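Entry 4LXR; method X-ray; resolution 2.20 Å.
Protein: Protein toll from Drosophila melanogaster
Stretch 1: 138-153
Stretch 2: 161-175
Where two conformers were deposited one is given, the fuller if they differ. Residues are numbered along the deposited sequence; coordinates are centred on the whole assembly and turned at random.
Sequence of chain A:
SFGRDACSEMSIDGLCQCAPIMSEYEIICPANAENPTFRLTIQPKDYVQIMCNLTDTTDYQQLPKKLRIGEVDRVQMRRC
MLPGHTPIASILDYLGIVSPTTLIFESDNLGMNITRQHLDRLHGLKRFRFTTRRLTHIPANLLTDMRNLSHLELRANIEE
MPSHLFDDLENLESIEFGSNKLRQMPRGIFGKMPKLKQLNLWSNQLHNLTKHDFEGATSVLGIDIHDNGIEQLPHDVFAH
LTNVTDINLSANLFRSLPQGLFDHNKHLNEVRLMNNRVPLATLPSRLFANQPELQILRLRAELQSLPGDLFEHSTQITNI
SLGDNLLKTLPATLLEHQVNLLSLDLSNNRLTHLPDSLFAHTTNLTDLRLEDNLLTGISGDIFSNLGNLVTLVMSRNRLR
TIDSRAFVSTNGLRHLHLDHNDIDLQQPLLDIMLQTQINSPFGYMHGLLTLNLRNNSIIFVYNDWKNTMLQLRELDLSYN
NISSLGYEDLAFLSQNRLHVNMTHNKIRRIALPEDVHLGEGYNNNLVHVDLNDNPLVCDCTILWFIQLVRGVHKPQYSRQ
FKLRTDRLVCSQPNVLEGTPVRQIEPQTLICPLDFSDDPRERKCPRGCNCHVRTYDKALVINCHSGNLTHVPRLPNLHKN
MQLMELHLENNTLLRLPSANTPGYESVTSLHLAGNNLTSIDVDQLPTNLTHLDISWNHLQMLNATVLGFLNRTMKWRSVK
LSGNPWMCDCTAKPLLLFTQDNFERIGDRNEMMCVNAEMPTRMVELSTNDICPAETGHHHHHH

Stretch 1 (138-153) IPANLLTDMRNLSHLE
Stretch 2 161-175: MPSHLFDDLENLESI

The two stretches run side by side in the same direction, as the register shows: CA–CA distances are 4.6 Å for Ala-140 to Leu-165, 5.2 Å for Arg-147 to Leu-169 and 4.0 Å for Ser-150 to Leu-172. They end as parallel strands, His-151 bridging Ser-174 and Leu-152 bridging Ile-175. Ser-150 O accepts from both Glu-173 N (2.8 Å) and Ser-174 N (3.0 Å), and Leu-152 N donates to Ser-174 O (3.1 Å). Before the strands, both chains advance through successive beta turns, type I except for type II at Leu-143 to Met-146, where Asp-145 has phi/psi 67/15.

Leucines fill the interior. Leu-165 (t, chi2 78°) brings CD1 to 3.9 Å from Leu-143 CD1. Leu-169 (m, t) starts away from stretch 1, yet its end returns into a hollow: CD1 lies 4.0 Å from Leu-143 CD1 and 4.2 Å from Leu-152 CD2, while CD2 lies 4.0 Å from Met-146 CB and 4.4 Å from Leu-149 CD1. Leu-172, with chi1 off-well at -147°, sets CD1 against Leu-149 CB (4.1 Å) and Leu-152 CB (3.9 Å). At the opening end, Ala-140 CB sits over one face of the His-164 ring, 3.1 Å from NE2, and 3.8 Å from Pro-162 CG.

Water fills the gaps between turn backbones: water 1 accepts from Leu-143 N (2.9 Å), and water 2 from Asp-168 N (2.8 Å).

Arg-147 (m, t, t, chi4 -99°) reaches across the polar margin. NH2 forms a salt bridge with Asp-168 OD1 (2.7 Å), which lies over one guanidinium face; NH1 pairs with Glu-170 OE1 at the edge, a very short 2.3 Å. Asp-168 OD2 accepts from Asp-145 N (2.8 Å, 170°), and Asn-171 ND2 donates to Arg-147 O (2.9 Å).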

ATOM      1  N   ILE A 138      -3.919  41.442 -25.070  1.00 17.54           N
ATOM      2  CA  ILE A 138      -5.310  41.693 -24.663  1.00 21.26           C
ATOM      3  C   ILE A 138      -5.565  43.204 -24.519  1.00 19.85           C
ATOM      4  O   ILE A 138      -4.893  43.866 -23.730  1.00 21.54           O
ATOM      5  CB  ILE A 138      -5.631  40.970 -23.367  1.00 20.79           C
ATOM      6  CG1 ILE A 138      -5.442  39.448 -23.571  1.00 21.59           C
ATOM      7  CG2 ILE A 138      -7.067  41.277 -22.895  1.00 16.20           C
ATOM      8  CD1 ILE A 138      -5.536  38.718 -22.307  1.00 19.92           C
ATOM      9  N   PRO A 139      -6.511  43.760 -25.308  1.00 22.34           N
ATOM     10  CA  PRO A 139      -6.770  45.212 -25.230  1.00 19.90           C
ATOM     11  C   PRO A 139      -7.580  45.497 -23.981  1.00 19.44           C
ATOM     12  O   PRO A 139      -8.470  44.721 -23.629  1.00 24.19           O
ATOM     13  CB  PRO A 139      -7.615  45.490 -26.478  1.00 20.26           C
ATOM     14  CG  PRO A 139      -8.342  44.224 -26.725  1.00 24.31           C
ATOM     15  CD  PRO A 139      -7.370  43.105 -26.307  1.00 20.35           C
ATOM     16  N   ALA A 140      -7.273  46.602 -23.317  1.00 24.61           N
ATOM     17  CA  ALA A 140      -7.816  46.863 -22.001  1.00 21.08           C
ATOM     18  C   ALA A 140      -9.293  47.265 -22.006  1.00 23.44           C
ATOM     19  O   ALA A 140      -9.903  47.372 -20.946  1.00 30.85           O
ATOM     20  CB  ALA A 140      -6.969  47.888 -21.286  1.00 27.82           C
ATOM     21  N   ASN A 141      -9.873  47.479 -23.185  1.00 21.07           N
ATOM     22  CA  ASN A 141     -11.322  47.620 -23.265  1.00 19.66           C
ATOM     23  C   ASN A 141     -12.074  46.296 -23.490  1.00 20.27           C
ATOM     24  O   ASN A 141     -13.290  46.311 -23.720  1.00 20.34           O
ATOM     25  CB  ASN A 141     -11.726  48.657 -24.325  1.00 19.20           C
ATOM     26  CG  ASN A 141     -11.585  48.141 -25.735  1.00 19.04           C
ATOM     27  OD1 ASN A 141     -10.872  47.153 -25.999  1.00 18.71           O
ATOM     28  ND2 ASN A 141     -12.253  48.814 -26.665  1.00 19.57           N
ATOM     29  N   LEU A 142     -11.365  45.167 -23.423  1.00 23.55           N
ATOM     30  CA  LEU A 142     -11.987  43.845 -23.652  1.00 18.25           C
ATOM     31  C   LEU A 142     -13.294  43.654 -22.865  1.00 17.06           C
ATOM     32  O   LEU A 142     -14.304  43.186 -23.411  1.00 17.89           O
ATOM     33  CB  LEU A 142     -11.000  42.705 -23.334  1.00 16.63           C
ATOM     34  CG  LEU A 142     -11.566  41.284 -23.514  1.00 19.84           C
ATOM     35  CD1 LEU A 142     -11.956  41.014 -24.978  1.00 16.88           C
ATOM     36  CD2 LEU A 142     -10.643  40.188 -22.973  1.00 15.94           C
ATOM     37  N   LEU A 143     -13.293  44.067 -21.600  1.00 17.33           N
ATOM     38  CA  LEU A 143     -14.383  43.720 -20.676  1.00 16.97           C
ATOM     39  C   LEU A 143     -15.325  44.886 -20.431  1.00 26.43           C
ATOM     40  O   LEU A 143     -15.936  45.016 -19.359  1.00 23.01           O
ATOM     41  CB  LEU A 143     -13.810  43.185 -19.351  1.00 16.54           C
ATOM     42  CG  LEU A 143     -12.935  41.917 -19.515  1.00 20.97           C
ATOM     43  CD1 LEU A 143     -12.232  41.584 -18.212  1.00 17.71           C
ATOM     44  CD2 LEU A 143     -13.776  40.733 -19.992  1.00 15.94           C
ATOM     45  N   THR A 144     -15.450  45.731 -21.447  1.00 22.48           N
ATOM     46  CA  THR A 144     -16.398  46.825 -21.397  1.00 21.54           C
ATOM     47  C   THR A 144     -17.803  46.287 -21.187  1.00 22.32           C
ATOM     48  O   THR A 144     -18.225  45.383 -21.887  1.00 23.33           O
ATOM     49  CB  THR A 144     -16.349  47.651 -22.708  1.00 25.01           C
ATOM     50  OG1 THR A 144     -15.033  48.196 -22.852  1.00 18.98           O
ATOM     51  CG2 THR A 144     -17.415  48.770 -22.710  1.00 19.86           C
ATOM     52  N   ASP A 145     -18.512  46.868 -20.220  1.00 19.38           N
ATOM     53  CA  ASP A 145     -19.899  46.538 -19.924  1.00 22.57           C
ATOM     54  C   ASP A 145     -20.123  45.127 -19.378  1.00 21.57           C
ATOM     55  O   ASP A 145     -21.266  44.665 -19.359  1.00 20.04           O
ATOM     56  CB  ASP A 145     -20.814  46.752 -21.139  1.00 30.54           C
ATOM     57  CG  ASP A 145     -20.818  48.197 -21.635  1.00 42.00           C
ATOM     58  OD1 ASP A 145     -20.520  49.125 -20.842  1.00 44.91           O
ATOM     59  OD2 ASP A 145     -21.114  48.388 -22.839  1.00 39.51           O
ATOM     60  N   MET A 146     -19.071  44.439 -18.934  1.00 18.76           N
ATOM     61  CA  MET A 146     -19.262  43.100 -18.367  1.00 18.45           C
ATOM     62  C   MET A 146     -19.658  43.226 -16.896  1.00 25.67           C
ATOM     63  O   MET A 146     -18.963  42.696 -16.016  1.00 18.25           O
ATOM     64  CB  MET A 146     -17.997  42.239 -18.514  1.00 19.59           C
ATOM     65  CG  MET A 146     -17.562  41.987 -19.965  1.00 17.47           C
ATOM     66  SD  MET A 146     -18.744  40.981 -20.901  1.00 25.23           S
ATOM     67  CE  MET A 146     -18.466  39.353 -20.203  1.00 17.41           C
ATOM     68  N   ARG A 147     -20.759  43.930 -16.633  0.52 21.39           N
ATOM     69  CA  ARG A 147     -21.137  44.280 -15.264  0.52 23.35           C
ATOM     70  C   ARG A 147     -21.820  43.130 -14.506  0.52 24.66           C
ATOM     71  O   ARG A 147     -22.240  43.297 -13.359  0.52 23.95           O
ATOM     72  CB  ARG A 147     -21.977  45.575 -15.228  0.52 24.54           C
ATOM     73  CG  ARG A 147     -21.194  46.853 -15.623  0.52 23.68           C
ATOM     74  CD  ARG A 147     -21.803  48.150 -15.054  0.52 31.62           C
ATOM     75  NE  ARG A 147     -21.005  49.340 -15.392  0.52 32.74           N
ATOM     76  CZ  ARG A 147     -20.129  49.922 -14.572  0.52 36.96           C
ATOM     77  NH1 ARG A 147     -19.929  49.434 -13.351  0.52 36.57           N
ATOM     78  NH2 ARG A 147     -19.443  50.992 -14.968  0.52 22.27           N
ATOM     79  N   ASN A 148     -21.905  41.961 -15.143  1.00 25.46           N
ATOM     80  CA  ASN A 148     -22.428  40.761 -14.497  1.00 22.45           C
ATOM     81  C   ASN A 148     -21.372  39.735 -14.117  1.00 31.11           C
ATOM     82  O   ASN A 148     -21.673  38.761 -13.415  1.00 23.12           O
ATOM     83  CB  ASN A 148     -23.445  40.089 -15.401  1.00 28.30           C
ATOM     84  CG  ASN A 148     -24.817  40.104 -14.817  1.00 44.47           C
ATOM     85  OD1 ASN A 148     -25.464  41.158 -14.746  1.00 52.05           O
ATOM     86  ND2 ASN A 148     -25.287  38.933 -14.389  1.00 51.49           N
ATOM     87  N   LEU A 149     -20.150  39.932 -14.598  1.00 18.28           N
ATOM     88  CA  LEU A 149     -19.092  38.987 -14.324  1.00 17.49           C
ATOM     89  C   LEU A 149     -18.793  38.884 -12.829  1.00 25.06           C
ATOM     90  O   LEU A 149     -18.531  39.890 -12.170  1.00 19.15           O
ATOM     91  CB  LEU A 149     -17.812  39.374 -15.054  1.00 18.15           C
ATOM     92  CG  LEU A 149     -17.525  38.969 -16.493  1.00 25.35           C
ATOM     93  CD1 LEU A 149     -16.066  39.324 -16.799  1.00 18.03           C
ATOM     94  CD2 LEU A 149     -17.798  37.462 -16.747  1.00 16.53           C
ATOM     95  N   SER A 150     -18.806  37.666 -12.297  1.00 19.16           N
ATOM     96  CA  SER A 150     -18.360  37.470 -10.931  1.00 20.82           C
ATOM     97  C   SER A 150     -17.013  36.759 -10.909  1.00 24.29           C
ATOM     98  O   SER A 150     -16.276  36.853  -9.926  1.00 16.44           O
ATOM     99  CB  SER A 150     -19.413  36.711 -10.112  1.00 23.61           C
ATOM    100  OG  SER A 150     -19.405  35.340 -10.407  1.00 29.86           O
ATOM    101  N   HIS A 151     -16.666  36.076 -12.001  1.00 17.59           N
ATOM    102  CA  HIS A 151     -15.427  35.276 -12.022  1.00 15.19           C
ATOM    103  C   HIS A 151     -14.705  35.464 -13.348  1.00 15.01           C
ATOM    104  O   HIS A 151     -15.274  35.243 -14.407  1.00 17.26           O
ATOM    105  CB  HIS A 151     -15.711  33.788 -11.773  1.00 17.11           C
ATOM    106  CG  HIS A 151     -14.477  32.956 -11.544  1.00 31.69           C
ATOM    107  ND1 HIS A 151     -13.519  32.744 -12.520  1.00 29.26           N
ATOM    108  CD2 HIS A 151     -14.057  32.267 -10.453  1.00 27.12           C
ATOM    109  CE1 HIS A 151     -12.553  31.984 -12.030  1.00 28.50           C
ATOM    110  NE2 HIS A 151     -12.859  31.673 -10.782  1.00 24.17           N
ATOM    111  N   LEU A 152     -13.446  35.877 -13.276  1.00 15.20           N
ATOM    112  CA  LEU A 152     -12.692  36.226 -14.462  1.00 15.85           C
ATOM    113  C   LEU A 152     -11.385  35.480 -14.417  1.00 14.40           C
ATOM    114  O   LEU A 152     -10.699  35.501 -13.390  1.00 13.73           O
ATOM    115  CB  LEU A 152     -12.391  37.751 -14.486  1.00 18.09           C
ATOM    116  CG  LEU A 152     -11.357  38.229 -15.529  1.00 18.54           C
ATOM    117  CD1 LEU A 152     -11.915  38.003 -16.964  1.00 15.47           C
ATOM    118  CD2 LEU A 152     -10.979  39.712 -15.330  1.00 14.77           C
ATOM    119  N   GLU A 153     -11.014  34.861 -15.530  1.00 14.38           N
ATOM    120  CA  GLU A 153      -9.715  34.241 -15.629  1.00 13.53           C
ATOM    121  C   GLU A 153      -9.087  34.603 -16.942  1.00 15.08           C
ATOM    122  O   GLU A 153      -9.705  34.449 -17.993  1.00 13.91           O
ATOM    123  CB  GLU A 153      -9.808  32.684 -15.499  1.00 13.40           C
ATOM    124  CG  GLU A 153      -8.427  31.973 -15.691  1.00 13.21           C
ATOM    125  CD  GLU A 153      -8.436  30.483 -15.217  1.00 24.06           C
ATOM    126  OE1 GLU A 153      -7.512  29.699 -15.558  1.00 18.79           O
ATOM    127  OE2 GLU A 153      -9.385  30.091 -14.518  1.00 17.18           O
ATOM    128  N   MET A 161      -1.487  45.004 -17.006  1.00 26.23           N
ATOM    129  CA  MET A 161      -2.881  45.300 -17.293  1.00 17.54           C
ATOM    130  C   MET A 161      -3.193  46.743 -16.967  1.00 19.61           C
ATOM    131  O   MET A 161      -3.103  47.140 -15.803  1.00 24.99           O
ATOM    132  CB  MET A 161      -3.806  44.401 -16.489  1.00 28.54           C
ATOM    133  CG  MET A 161      -3.664  42.930 -16.843  1.00 39.30           C
ATOM    134  SD  MET A 161      -4.319  41.877 -15.543  1.00 41.54           S
ATOM    135  CE  MET A 161      -4.431  40.284 -16.367  1.00 35.63           C
ATOM    136  N   PRO A 162      -3.574  47.530 -17.992  1.00 18.54           N
ATOM    137  CA  PRO A 162      -3.950  48.923 -17.720  1.00 28.88           C
ATOM    138  C   PRO A 162      -5.168  48.867 -16.824  1.00 33.74           C
ATOM    139  O   PRO A 162      -5.993  47.941 -16.934  1.00 26.92           O
ATOM    140  CB  PRO A 162      -4.279  49.507 -19.118  1.00 19.54           C
ATOM    141  CG  PRO A 162      -3.482  48.653 -20.077  1.00 29.84           C
ATOM    142  CD  PRO A 162      -3.507  47.232 -19.436  1.00 23.99           C
ATOM    143  N   SER A 163      -5.225  49.818 -15.907  1.00 27.19           N
ATOM    144  CA  SER A 163      -6.263  49.881 -14.885  1.00 30.92           C
ATOM    145  C   SER A 163      -7.672  49.871 -15.464  1.00 23.10           C
ATOM    146  O   SER A 163      -8.586  49.437 -14.794  1.00 26.03           O
ATOM    147  CB  SER A 163      -6.087  51.152 -14.038  1.00 32.14           C
ATOM    148  OG  SER A 163      -4.894  51.080 -13.275  1.00 47.77           O
ATOM    149  N   HIS A 164      -7.848  50.360 -16.694  1.00 20.45           N
ATOM    150  CA  HIS A 164      -9.201  50.548 -17.212  1.00 23.94           C
ATOM    151  C   HIS A 164      -9.902  49.251 -17.630  1.00 19.84           C
ATOM    152  O   HIS A 164     -11.091  49.268 -17.951  1.00 23.47           O
ATOM    153  CB  HIS A 164      -9.287  51.675 -18.281  1.00 27.21           C
ATOM    154  CG  HIS A 164      -8.703  51.335 -19.625  1.00 25.92           C
ATOM    155  ND1 HIS A 164      -7.443  51.750 -20.022  1.00 28.56           N
ATOM    156  CD2 HIS A 164      -9.239  50.697 -20.696  1.00 29.65           C
ATOM    157  CE1 HIS A 164      -7.217  51.353 -21.263  1.00 27.02           C
ATOM    158  NE2 HIS A 164      -8.290  50.707 -21.696  1.00 20.98           N
ATOM    159  N   LEU A 165      -9.179  48.130 -17.562  1.00 18.42           N
ATOM    160  CA  LEU A 165      -9.758  46.820 -17.845  1.00 19.47           C
ATOM    161  C   LEU A 165     -10.842  46.549 -16.832  1.00 25.87           C
ATOM    162  O   LEU A 165     -11.868  45.940 -17.159  1.00 22.61           O
ATOM    163  CB  LEU A 165      -8.698  45.711 -17.795  1.00 20.97           C
ATOM    164  CG  LEU A 165      -9.190  44.267 -18.045  1.00 21.43           C
ATOM    165  CD1 LEU A 165      -9.426  43.956 -19.547  1.00 17.74           C
ATOM    166  CD2 LEU A 165      -8.225  43.286 -17.467  1.00 17.34           C
ATOM    167  N   PHE A 166     -10.628  47.054 -15.617  1.00 17.61           N
ATOM    168  CA  PHE A 166     -11.523  46.806 -14.492  1.00 21.40           C
ATOM    169  C   PHE A 166     -12.679  47.781 -14.321  1.00 21.67           C
ATOM    170  O   PHE A 166     -13.473  47.634 -13.374  1.00 21.28           O
ATOM    171  CB  PHE A 166     -10.699  46.737 -13.193  1.00 25.61           C
ATOM    172  CG  PHE A 166      -9.541  45.769 -13.277  1.00 20.21           C
ATOM    173  CD1 PHE A 166      -9.727  44.425 -12.986  1.00 20.91           C
ATOM    174  CD2 PHE A 166      -8.285  46.196 -13.675  1.00 17.26           C
ATOM    175  CE1 PHE A 166      -8.673  43.526 -13.074  1.00 19.25           C
ATOM    176  CE2 PHE A 166      -7.231  45.302 -13.773  1.00 29.10           C
ATOM    177  CZ  PHE A 166      -7.430  43.952 -13.457  1.00 20.51           C
ATOM    178  N   ASP A 167     -12.796  48.747 -15.235  1.00 21.35           N
ATOM    179  CA  ASP A 167     -13.808  49.821 -15.142  1.00 19.63           C
ATOM    180  C   ASP A 167     -15.233  49.315 -14.861  1.00 22.27           C
ATOM    181  O   ASP A 167     -15.933  49.877 -14.035  1.00 21.84           O
ATOM    182  CB  ASP A 167     -13.823  50.678 -16.435  1.00 34.49           C
ATOM    183  CG  ASP A 167     -12.861  51.883 -16.382  1.00 31.65           C
ATOM    184  OD1 ASP A 167     -12.014  51.933 -15.469  1.00 25.37           O
ATOM    185  OD2 ASP A 167     -12.951  52.777 -17.265  1.00 28.58           O
ATOM    186  N   ASP A 168     -15.665  48.251 -15.540  1.00 23.66           N
ATOM    187  CA  ASP A 168     -17.076  47.843 -15.442  1.00 21.41           C
ATOM    188  C   ASP A 168     -17.310  46.546 -14.642  1.00 29.30           C
ATOM    189  O   ASP A 168     -18.405  45.961 -14.673  1.00 33.15           O
ATOM    190  CB  ASP A 168     -17.673  47.736 -16.849  1.00 23.08           C
ATOM    191  CG  ASP A 168     -17.651  49.073 -17.596  1.00 28.93           C
ATOM    192  OD1 ASP A 168     -17.872  50.120 -16.951  1.00 28.03           O
ATOM    193  OD2 ASP A 168     -17.396  49.080 -18.812  1.00 26.40           O
ATOM    194  N   LEU A 169     -16.293  46.105 -13.908  1.00 22.99           N
ATOM    195  CA  LEU A 169     -16.362  44.802 -13.227  1.00 18.18           C
ATOM    196  C   LEU A 169     -16.864  44.935 -11.788  1.00 18.72           C
ATOM    197  O   LEU A 169     -16.228  44.475 -10.848  1.00 20.52           O
ATOM    198  CB  LEU A 169     -14.996  44.128 -13.275  1.00 17.40           C
ATOM    199  CG  LEU A 169     -14.412  44.088 -14.688  1.00 24.12           C
ATOM    200  CD1 LEU A 169     -13.093  43.337 -14.710  1.00 20.40           C
ATOM    201  CD2 LEU A 169     -15.408  43.482 -15.666  1.00 25.40           C
ATOM    202  N   GLU A 170     -18.002  45.591 -11.621  1.00 20.65           N
ATOM    203  CA  GLU A 170     -18.508  45.920 -10.291  1.00 21.69           C
ATOM    204  C   GLU A 170     -18.987  44.666  -9.569  1.00 27.19           C
ATOM    205  O   GLU A 170     -19.089  44.645  -8.343  1.00 24.99           O
ATOM    206  CB  GLU A 170     -19.668  46.925 -10.394  1.00 21.41           C
ATOM    207  CG  GLU A 170     -20.866  46.369 -11.161  1.00 43.10           C
ATOM    208  CD  GLU A 170     -21.840  47.452 -11.619  1.00 49.25           C
ATOM    209  OE1 GLU A 170     -21.402  48.602 -11.800  1.00 53.61           O
ATOM    210  OE2 GLU A 170     -23.040  47.153 -11.793  1.00 50.20           O
ATOM    211  N   ASN A 171     -19.311  43.622 -10.324  1.00 23.25           N
ATOM    212  CA  ASN A 171     -19.743  42.397  -9.671  1.00 26.93           C
ATOM    213  C   ASN A 171     -18.655  41.370  -9.434  1.00 21.10           C
ATOM    214  O   ASN A 171     -18.922  40.331  -8.840  1.00 28.22           O
ATOM    215  CB  ASN A 171     -20.961  41.789 -10.364  1.00 29.48           C
ATOM    216  CG  ASN A 171     -22.264  42.342  -9.797  1.00 38.50           C
ATOM    217  OD1 ASN A 171     -22.441  42.397  -8.575  1.00 39.94           O
ATOM    218  ND2 ASN A 171     -23.159  42.788 -10.672  1.00 33.40           N
ATOM    219  N   LEU A 172     -17.432  41.674  -9.868  1.00 20.87           N
ATOM    220  CA  LEU A 172     -16.328  40.716  -9.759  1.00 19.41           C
ATOM    221  C   LEU A 172     -16.038  40.257  -8.320  1.00 21.16           C
ATOM    222  O   LEU A 172     -15.883  41.073  -7.394  1.00 18.38           O
ATOM    223  CB  LEU A 172     -15.054  41.241 -10.438  1.00 19.52           C
ATOM    224  CG  LEU A 172     -14.215  40.104 -11.045  1.00 20.61           C
ATOM    225  CD1 LEU A 172     -15.031  39.324 -12.068  1.00 19.95           C
ATOM    226  CD2 LEU A 172     -12.903  40.614 -11.682  1.00 17.12           C
ATOM    227  N   GLU A 173     -15.963  38.940  -8.150  1.00 19.59           N
ATOM    228  CA  GLU A 173     -15.672  38.346  -6.857  1.00 18.32           C
ATOM    229  C   GLU A 173     -14.393  37.529  -6.847  1.00 16.60           C
ATOM    230  O   GLU A 173     -13.765  37.373  -5.786  1.00 16.65           O
ATOM    231  CB  GLU A 173     -16.857  37.511  -6.366  1.00 23.50           C
ATOM    232  CG  GLU A 173     -18.139  38.352  -6.202  1.00 21.95           C
ATOM    233  CD  GLU A 173     -19.203  37.637  -5.368  1.00 35.10           C
ATOM    234  OE1 GLU A 173     -18.859  37.020  -4.334  1.00 37.14           O
ATOM    235  OE2 GLU A 173     -20.383  37.686  -5.747  1.00 39.14           O
ATOM    236  N   SER A 174     -14.003  37.027  -8.020  1.00 15.56           N
ATOM    237  CA  SER A 174     -12.778  36.249  -8.157  1.00 14.90           C
ATOM    238  C   SER A 174     -11.996  36.642  -9.386  1.00 14.56           C
ATOM    239  O   SER A 174     -12.558  36.769 -10.469  1.00 16.94           O
ATOM    240  CB  SER A 174     -13.082  34.735  -8.241  1.00 14.64           C
ATOM    241  OG  SER A 174     -14.103  34.406  -7.310  1.00 28.22           O
ATOM    242  N   ILE A 175     -10.690  36.797  -9.196  1.00 16.69           N
ATOM    243  CA  ILE A 175      -9.755  37.072 -10.263  1.00 24.54           C
ATOM    244  C   ILE A 175      -8.770  35.930 -10.271  1.00 20.14           C
ATOM    245  O   ILE A 175      -8.185  35.597  -9.239  1.00 19.18           O
ATOM    246  CB  ILE A 175      -8.954  38.365 -10.008  1.00 20.30           C
ATOM    247  CG1 ILE A 175      -9.760  39.576 -10.463  1.00 19.63           C
ATOM    248  CG2 ILE A 175      -7.610  38.321 -10.752  1.00 14.83           C
ATOM    249  CD1 ILE A 175      -9.223  40.941  -9.928  1.00 16.22           C
TER
HETATM  250  O   HOH W   1     -12.275  46.225 -20.005  1.00 17.97           O
HETATM  251  O   HOH W   2     -14.439  46.500 -17.408  1.00 15.05           O
HETATM  252  O   HOH W   3     -18.614  42.596 -12.941  1.00 22.86           O
HETATM  253  O   HOH W   4     -17.082  49.275 -11.802  1.00 38.07           O
HETATM  254  O   HOH W   5     -24.649  44.827 -12.481  1.00 45.02           O
HETATM  255  O   HOH W   6     -16.641  34.101  -8.262  1.00 38.76           O